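Local coordinates for protein hyaluronidase (PDB 4UFQ) that probably hydrolyses hyaluronan as a secreted bacterial hyaluronidase, built as a trimer of elongated, all-beta chains, at residues Val136-Gly141 with Ala151-Gln156; Val157-Arg162 with Leu166-Val171; Gly193-Tyr196 with Ala201-Trp204. All coordinates share one frame; numbering follows the deposited sequence.

Contact 1: Val136-Gly141 with Ala151-Gln156; sequences VVKGTG and ATPRAQ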
loop_
_atom_site.group_PDB
_atom_site.type_symbol
_atom_site.label_atom_id
_atom_site.label_comp_id
_atom_site.label_asym_id
_atom_site.label_seq_id
_atom_site.Cartn_x
_atom_site.Cartn_y
_atom_site.Cartn_z
ATOM N N VAL B 136 7.288 0.400 7.503
ATOM C CA VAL B 136 7.415 -1.022 7.204
ATOM C C VAL B 136 6.509 -1.821 8.130
ATOM O O VAL B 136 6.382 -1.517 9.326
ATOM C CB VAL B 136 8.877 -1.493 7.300
ATOM C CG1 VAL B 136 9.419 -1.373 8.727
ATOM C CG2 VAL B 136 9.048 -2.919 6.785
ATOM N N VAL B 137 5.837 -2.810 7.556
ATOM C CA VAL B 137 5.079 -3.794 8.304
ATOM C C VAL B 137 5.753 -5.119 8.024
ATOM O O VAL B 137 5.757 -5.596 6.885
ATOM C CB VAL B 137 3.574 -3.812 7.930
ATOM C CG1 VAL B 137 2.815 -4.798 8.819
ATOM C CG2 VAL B 137 2.931 -2.444 8.028
ATOM N N LYS B 138 6.387 -5.690 9.040
ATOM C CA LYS B 138 7.063 -6.969 8.905
ATOM C C LYS B 138 6.075 -8.120 8.768
ATOM O O LYS B 138 4.898 -7.992 9.104
ATOM C CB LYS B 138 7.957 -7.211 10.136
ATOM C CG LYS B 138 8.862 -6.016 10.568
ATOM C CD LYS B 138 9.867 -5.567 9.527
ATOM C CE LYS B 138 11.003 -6.532 9.296
ATOM N NZ LYS B 138 11.794 -6.111 8.087
ATOM N N GLY B 139 6.562 -9.257 8.297
ATOM C CA GLY B 139 5.771 -10.479 8.278
ATOM C C GLY B 139 5.155 -10.828 9.638
ATOM O O GLY B 139 4.075 -11.406 9.709
ATOM N N THR B 140 5.855 -10.520 10.725
ATOM C CA THR B 140 5.338 -10.728 12.081
ATOM C C THR B 140 4.180 -9.802 12.444
ATOM O O THR B 140 3.476 -10.032 13.435
ATOM C CB THR B 140 6.432 -10.425 13.114
ATOM O OG1 THR B 140 6.900 -9.087 12.888
ATOM C CG2 THR B 140 7.587 -11.420 12.999
ATOM N N GLY B 141 3.991 -8.749 11.658
ATOM C CA GLY B 141 3.003 -7.737 11.954
ATOM C C GLY B 141 3.583 -6.523 12.659
ATOM O O GLY B 141 2.904 -5.506 12.776
ATOM N N ALA B 151 15.928 -3.208 10.039
ATOM C CA ALA B 151 15.960 -3.545 11.459
ATOM C C ALA B 151 14.647 -4.175 11.902
ATOM O O ALA B 151 13.601 -3.951 11.310
ATOM C CB ALA B 151 16.237 -2.299 12.316
ATOM N N THR B 152 14.706 -4.967 12.965
ATOM C CA THR B 152 13.504 -5.512 13.574
ATOM C C THR B 152 12.883 -4.492 14.539
ATOM O O THR B 152 13.558 -4.029 15.468
ATOM C CB THR B 152 13.838 -6.786 14.357
ATOM O OG1 THR B 152 14.495 -7.712 13.489
ATOM C CG2 THR B 152 12.574 -7.434 14.897
ATOM N N PRO B 153 11.600 -4.146 14.351
ATOM C CA PRO B 153 10.967 -3.236 15.316
ATOM C C PRO B 153 10.995 -3.833 16.725
ATOM O O PRO B 153 10.829 -5.039 16.874
ATOM C CB PRO B 153 9.533 -3.113 14.791
ATOM C CG PRO B 153 9.625 -3.461 13.328
ATOM C CD PRO B 153 10.676 -4.521 13.263
ATOM N N ARG B 154 11.187 -2.991 17.744
ATOM C CA ARG B 154 11.337 -3.467 19.123
ATOM C C ARG B 154 10.055 -3.315 19.953
ATOM O O ARG B 154 10.079 -3.370 21.199
ATOM C CB ARG B 154 12.542 -2.789 19.803
ATOM C CG ARG B 154 13.879 -3.086 19.133
ATOM C CD ARG B 154 15.080 -2.768 20.019
ATOM N NE ARG B 154 15.104 -1.346 20.417
ATOM C CZ ARG B 154 15.669 -0.377 19.709
ATOM N NH1 ARG B 154 16.226 -0.618 18.520
ATOM N NH2 ARG B 154 15.653 0.857 20.160
ATOM N N ALA B 155 8.934 -3.175 19.259
ATOM C CA ALA B 155 7.607 -3.168 19.862
ATOM C C ALA B 155 6.619 -3.463 18.737
ATOM O O ALA B 155 7.017 -3.514 17.546
ATOM C CB ALA B 155 7.319 -1.790 20.517
ATOM N N GLN B 156 5.336 -3.598 19.070
ATOM C CA GLN B 156 4.347 -3.795 18.016
ATOM C C GLN B 156 4.374 -2.652 16.997
ATOM O O GLN B 156 4.225 -2.900 15.789
ATOM C CB GLN B 156 2.950 -3.993 18.601
ATOM C CG GLN B 156 2.008 -4.667 17.602
ATOM C CD GLN B 156 2.230 -6.143 17.429
ATOM O OE1 GLN B 156 2.787 -6.832 18.289
ATOM N NE2 GLN B 156 1.792 -6.660 16.290
HETATM O O HOH W 1 12.623 -3.499 8.770
HETATM O O HOH W 2 1.581 -9.597 15.300
HETATM O O HOH W 3 0.443 -5.850 13.755
#
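Lys138 lays its aliphatic chain across the ring of Pro153: CG of Lys138 stands 3.6 Å from CD of Pro153, and Lys138 CD also approaches that ring carbon. The two side chains cross obliquely. Chi1 of -47° sets CG of Lys138 opposite its own carbonyl carbon, and further bends at chi2 and chi3 curl the chain over the proline, carrying the ammonium toward Ala151. There a water bridges the segments, accepting from Lys138 NZ at 2.8 Å and donating to the carbonyl oxygen of Ala151. The same NZ bonds to Asn122 OD1 and pairs with a sulfate ion, probably from the crystallisation liquor.

Lys138 also opens a type I turn to Gly141, closed by Gly141 N to Lys138 O at 2.8 Å. Gln156 faces this turn. Its NE2 lies 3.9 Å from Gly141 O, too far for a direct bond, and the distance is spanned by water: one molecule joins NE2 of Gln156 to Thr140 O, another joins it to Gly141 O. Gln156 OE1 accepts from Arg162 N of the second subunit, so both ends of the amide are engaged.

Direct contact between the segments comes to one apolar overlap, supplemented by three bridging waters; in this way the turn following strand 132-137 is joined to the loop preceding strand 157-160, and through Gln156 to the trimer interface.

Contact 2: Val157-Arg162 with Leu166-Val171; sequences VHIVQR and LAALLV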
loop_
_atom_site.group_PDB
_atom_site.type_symbol
_atom_site.label_atom_id
_atom_site.label_comp_id
_atom_site.label_asym_id
_atom_site.label_seq_id
_atom_site.Cartn_x
_atom_site.Cartn_y
_atom_site.Cartn_z
ATOM N N VAL B 157 4.548 -1.424 17.489
ATOM C CA VAL B 157 4.813 -0.245 16.662
ATOM C C VAL B 157 6.011 0.475 17.271
ATOM O O VAL B 157 6.029 0.731 18.478
ATOM C CB VAL B 157 3.606 0.708 16.617
ATOM C CG1 VAL B 157 3.926 1.962 15.810
ATOM C CG2 VAL B 157 2.411 -0.032 16.014
ATOM N N HIS B 158 7.012 0.778 16.451
ATOM C CA HIS B 158 8.280 1.375 16.875
ATOM C C HIS B 158 8.494 2.627 16.028
ATOM O O HIS B 158 8.642 2.524 14.806
ATOM C CB HIS B 158 9.406 0.353 16.639
ATOM C CG HIS B 158 10.796 0.789 17.011
ATOM N ND1 HIS B 158 11.831 -0.119 17.121
ATOM C CD2 HIS B 158 11.339 2.005 17.260
ATOM C CE1 HIS B 158 12.946 0.519 17.434
ATOM N NE2 HIS B 158 12.676 1.807 17.536
ATOM N N ILE B 159 8.476 3.804 16.668
ATOM C CA ILE B 159 8.648 5.103 16.007
ATOM C C ILE B 159 9.920 5.756 16.443
ATOM O O ILE B 159 10.202 5.797 17.648
ATOM C CB ILE B 159 7.472 6.079 16.348
ATOM C CG1 ILE B 159 6.115 5.412 16.097
ATOM C CG2 ILE B 159 7.622 7.380 15.560
ATOM C CD1 ILE B 159 4.916 6.198 16.629
ATOM N N VAL B 160 10.680 6.295 15.495
ATOM C CA VAL B 160 11.888 7.064 15.776
ATOM C C VAL B 160 11.719 8.497 15.279
ATOM O O VAL B 160 11.438 8.718 14.103
ATOM C CB VAL B 160 13.124 6.440 15.111
ATOM C CG1 VAL B 160 14.395 7.204 15.472
ATOM C CG2 VAL B 160 13.247 4.970 15.510
ATOM N N GLN B 161 11.917 9.470 16.178
ATOM C CA GLN B 161 11.937 10.888 15.837
ATOM C C GLN B 161 13.158 11.163 14.969
ATOM O O GLN B 161 14.286 10.970 15.418
ATOM C CB GLN B 161 11.969 11.708 17.131
ATOM C CG GLN B 161 11.800 13.224 17.011
ATOM C CD GLN B 161 11.654 13.892 18.385
ATOM O OE1 GLN B 161 11.319 13.233 19.365
ATOM N NE2 GLN B 161 11.904 15.185 18.448
ATOM N N ARG B 162 12.931 11.601 13.725
ATOM C CA ARG B 162 14.003 11.859 12.769
ATOM C C ARG B 162 14.053 13.316 12.321
ATOM O O ARG B 162 13.070 14.050 12.451
ATOM C CB ARG B 162 13.840 10.973 11.526
ATOM C CG ARG B 162 13.932 9.485 11.812
ATOM C CD ARG B 162 15.370 9.098 12.111
ATOM N NE ARG B 162 15.480 7.652 12.250
ATOM C CZ ARG B 162 16.606 6.991 12.508
ATOM N NH1 ARG B 162 17.754 7.632 12.679
ATOM N NH2 ARG B 162 16.567 5.671 12.609
ATOM N N LEU B 166 9.855 17.640 15.869
ATOM C CA LEU B 166 9.928 18.104 17.247
ATOM C C LEU B 166 9.381 17.080 18.232
ATOM O O LEU B 166 9.540 17.231 19.459
ATOM C CB LEU B 166 9.164 19.421 17.366
ATOM C CG LEU B 166 9.723 20.645 16.658
ATOM C CD1 LEU B 166 8.747 21.805 16.829
ATOM C CD2 LEU B 166 11.096 21.005 17.197
ATOM N N ALA B 167 8.743 16.027 17.720
ATOM C CA ALA B 167 8.262 14.934 18.530
ATOM C C ALA B 167 8.203 13.659 17.687
ATOM O O ALA B 167 8.121 13.747 16.452
ATOM C CB ALA B 167 6.882 15.247 19.075
ATOM N N ALA B 168 8.334 12.503 18.322
ATOM C CA ALA B 168 8.098 11.224 17.634
ATOM C C ALA B 168 6.611 11.028 17.339
ATOM O O ALA B 168 6.236 10.400 16.316
ATOM C CB ALA B 168 8.592 10.087 18.487
ATOM N N LEU B 169 5.758 11.501 18.254
ATOM C CA LEU B 169 4.318 11.254 18.194
ATOM C C LEU B 169 3.570 12.473 18.668
ATOM O O LEU B 169 3.886 13.016 19.751
ATOM C CB LEU B 169 3.967 10.041 19.060
ATOM C CG LEU B 169 2.492 9.667 19.144
ATOM C CD1 LEU B 169 1.926 9.316 17.764
ATOM C CD2 LEU B 169 2.280 8.496 20.089
ATOM N N LEU B 170 2.592 12.913 17.869
ATOM C CA LEU B 170 1.614 13.919 18.266
ATOM C C LEU B 170 0.234 13.286 18.230
ATOM O O LEU B 170 -0.176 12.733 17.199
ATOM C CB LEU B 170 1.651 15.142 17.350
ATOM C CG LEU B 170 0.489 16.144 17.445
ATOM C CD1 LEU B 170 0.382 16.798 18.845
ATOM C CD2 LEU B 170 0.673 17.189 16.416
ATOM N N VAL B 171 -0.491 13.411 19.340
ATOM C CA VAL B 171 -1.889 12.973 19.374
ATOM C C VAL B 171 -2.778 14.135 19.716
ATOM O O VAL B 171 -2.659 14.746 20.778
ATOM C CB VAL B 171 -2.181 11.795 20.343
ATOM C CG1 VAL B 171 -1.561 10.506 19.802
ATOM C CG2 VAL B 171 -1.723 12.102 21.753
#
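Gln161 runs its side chain along the backbone of Leu166-Ala168, and this is the tightly packed part of the contact. CG stands anti to the backbone N (chi1 -172°), and the extended chain lays the amide beside the peptides: CD of Gln161 is 3.5 Å from C of Ala167, and NE2 of Gln161 is 3.2 Å from C of Leu166. Gln161 NE2 and Leu166 O are 3.3 Å apart but badly angled for a bond. Nearer the backbone, CB of Gln161 meets CB of Ala168 at 4.0 Å. Ile159 adds to the close packing through its CG2 branch, a methyl 3.4 Å from the Ala168 carbonyl oxygen, then methyl on methyl at 4.1 Å between Ile159 CG2 and Ala168 CB.

Only the other branch is loosely engaged, with Ile159 CD1 4.5 Å from Leu169 CD1; Val157 of the third subunit packs on both of these residues. Solvent lies just beyond the Gln161 amide, at exposed Leu166, whose backbone is touched while its CB points away from segment 157-162.

The polar ends of Gln161 find their partners outside the two segments: NE2 donates to Ala165 O, and OE1 accepts from Ser174 N of the second subunit. Residues of both strands, 157-160 and 169-172, also pair in parallel with strands of neighbouring subunits, so the sheet continues across the interface. Together these bonds are consistent with the bend between the two strands being shaped along with trimer assembly.

Contact 3: Gly193-Tyr196 with Ala201-Trp204; sequences GALY and ALLW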
loop_
_atom_site.group_PDB
_atom_site.type_symbol
_atom_site.label_atom_id
_atom_site.label_comp_id
_atom_site.label_asym_id
_atom_site.label_seq_id
_atom_site.Cartn_x
_atom_site.Cartn_y
_atom_site.Cartn_z
ATOM N N GLY B 193 11.976 4.569 29.854
ATOM C CA GLY B 193 11.191 3.687 30.702
ATOM C C GLY B 193 9.979 3.113 30.034
ATOM O O GLY B 193 9.821 3.179 28.793
ATOM N N ALA B 194 9.126 2.490 30.840
ATOM C CA ALA B 194 7.920 1.828 30.369
ATOM C C ALA B 194 6.715 2.356 31.118
ATOM O O ALA B 194 6.646 2.279 32.349
ATOM C CB ALA B 194 8.055 0.315 30.571
ATOM N N LEU B 195 5.736 2.850 30.362
ATOM C CA LEU B 195 4.501 3.399 30.889
ATOM C C LEU B 195 3.442 2.343 30.673
ATOM O O LEU B 195 3.326 1.795 29.564
ATOM C CB LEU B 195 4.135 4.673 30.121
ATOM C CG LEU B 195 2.924 5.474 30.604
ATOM C CD1 LEU B 195 3.175 6.121 31.972
ATOM C CD2 LEU B 195 2.539 6.545 29.580
ATOM N N TYR B 196 2.703 1.970 31.711
ATOM C CA TYR B 196 1.691 0.937 31.564
ATOM C C TYR B 196 0.584 1.118 32.552
ATOM O O TYR B 196 0.750 1.817 33.561
ATOM C CB TYR B 196 2.313 -0.471 31.701
ATOM C CG TYR B 196 2.976 -0.776 33.030
ATOM C CD1 TYR B 196 4.252 -0.294 33.318
ATOM C CD2 TYR B 196 2.337 -1.533 33.977
ATOM C CE1 TYR B 196 4.881 -0.591 34.530
ATOM C CE2 TYR B 196 2.955 -1.838 35.189
ATOM C CZ TYR B 196 4.219 -1.348 35.456
ATOM O OH TYR B 196 4.836 -1.638 36.645
ATOM N N ALA B 201 -4.744 1.677 37.241
ATOM C CA ALA B 201 -3.805 2.744 37.626
ATOM C C ALA B 201 -2.756 2.929 36.538
ATOM O O ALA B 201 -2.529 2.014 35.727
ATOM C CB ALA B 201 -3.141 2.384 38.933
ATOM N N LEU B 202 -2.105 4.091 36.522
ATOM C CA LEU B 202 -1.036 4.391 35.580
ATOM C C LEU B 202 0.306 4.299 36.308
ATOM O O LEU B 202 0.477 4.906 37.387
ATOM C CB LEU B 202 -1.248 5.798 34.996
ATOM C CG LEU B 202 -0.236 6.214 33.928
ATOM C CD1 LEU B 202 -0.386 5.380 32.657
ATOM C CD2 LEU B 202 -0.412 7.721 33.637
ATOM N N LEU B 203 1.241 3.524 35.746
ATOM C CA LEU B 203 2.537 3.244 36.364
ATOM C C LEU B 203 3.676 3.549 35.415
ATOM O O LEU B 203 3.502 3.454 34.195
ATOM C CB LEU B 203 2.636 1.769 36.785
ATOM C CG LEU B 203 1.917 1.327 38.068
ATOM C CD1 LEU B 203 0.426 1.371 37.931
ATOM C CD2 LEU B 203 2.355 -0.073 38.507
ATOM N N TRP B 204 4.850 3.871 35.955
ATOM C CA TRP B 204 6.091 4.000 35.187
ATOM C C TRP B 204 7.170 3.167 35.830
ATOM O O TRP B 204 7.419 3.259 37.045
ATOM C CB TRP B 204 6.589 5.441 35.203
ATOM C CG TRP B 204 7.938 5.767 34.551
ATOM C CD1 TRP B 204 9.105 6.080 35.190
ATOM C CD2 TRP B 204 8.198 5.928 33.148
ATOM N NE1 TRP B 204 10.067 6.407 34.279
ATOM C CE2 TRP B 204 9.539 6.320 33.015
ATOM C CE3 TRP B 204 7.432 5.751 31.998
ATOM C CZ2 TRP B 204 10.119 6.582 31.778
ATOM C CZ3 TRP B 204 8.010 6.003 30.777
ATOM C CH2 TRP B 204 9.342 6.383 30.674
#
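Tyr196 and Leu203 form an antiparallel hydrogen-bonded pair, their CA atoms 5.4 Å apart, in the hairpin of strands 193-198 and 201-206. Two backbone bonds hold it: Tyr196 N to Leu203 O at 3.0 Å, nearly straight at 167°, and Leu203 N to Tyr196 O at 2.8 Å. Leu195 and Trp204 are the adjoining non-hydrogen-bonded pair. Weaker CA-H...O contacts run from Trp204 CA to Ala194 O (3.4 Å) and from Leu195 CA to Leu203 O.

Aromatic contacts occupy both sheet faces. On the Tyr196 side, CB of Leu203 sits over the phenol ring, a CH-pi contact 3.9 Å from the Tyr196 centroid and 18° off the ring normal. The tyrosine's chi1 of 61°, with CG between backbone N and carbonyl carbon, swings the ring across the neighbouring strand. On the other side, glycine leaves the Trp204 indole resting directly on the backbone at Gly193, whose CA is 3.3 Å from Trp204 CH2.

Apolar contacts complete that face: Leu195 CB meets the indole edge in plane, 3.9 Å from Trp204 CE3, and Leu195 CD1 touches Leu202 CD1 at 3.7 Å. Ile177 adjoins both leucines.

Trp204 NE1 donates to Gly200 O of the third subunit, and Gly193-Leu195 pair antiparallel with a strand of that chain. The hairpin therefore combines backbone bonding with an apolar, aromatic face whose polar indole nitrogen is satisfied between subunits.

In the fold
The three contacts follow one another along the chain toward its C-terminal end, each closing before the next opens. Contacts 1 and 2 are neighbours, with centres about 16 Å apart; they touch where Pro153 CA meets His158 ND1 at 3.7 Å, and both reach the mixed sheet containing strands 132-137 and 157-160. Contact 3 belongs to a separate antiparallel sheet, 193-198, 201-206 and 211-215, with its centre about 18 Å from that of contact 2 and about 23 Å from that of contact 1. All three meet the second subunit, and contacts 2 and 3 also the third, so this elongated chain is bound into the trimer at successive levels.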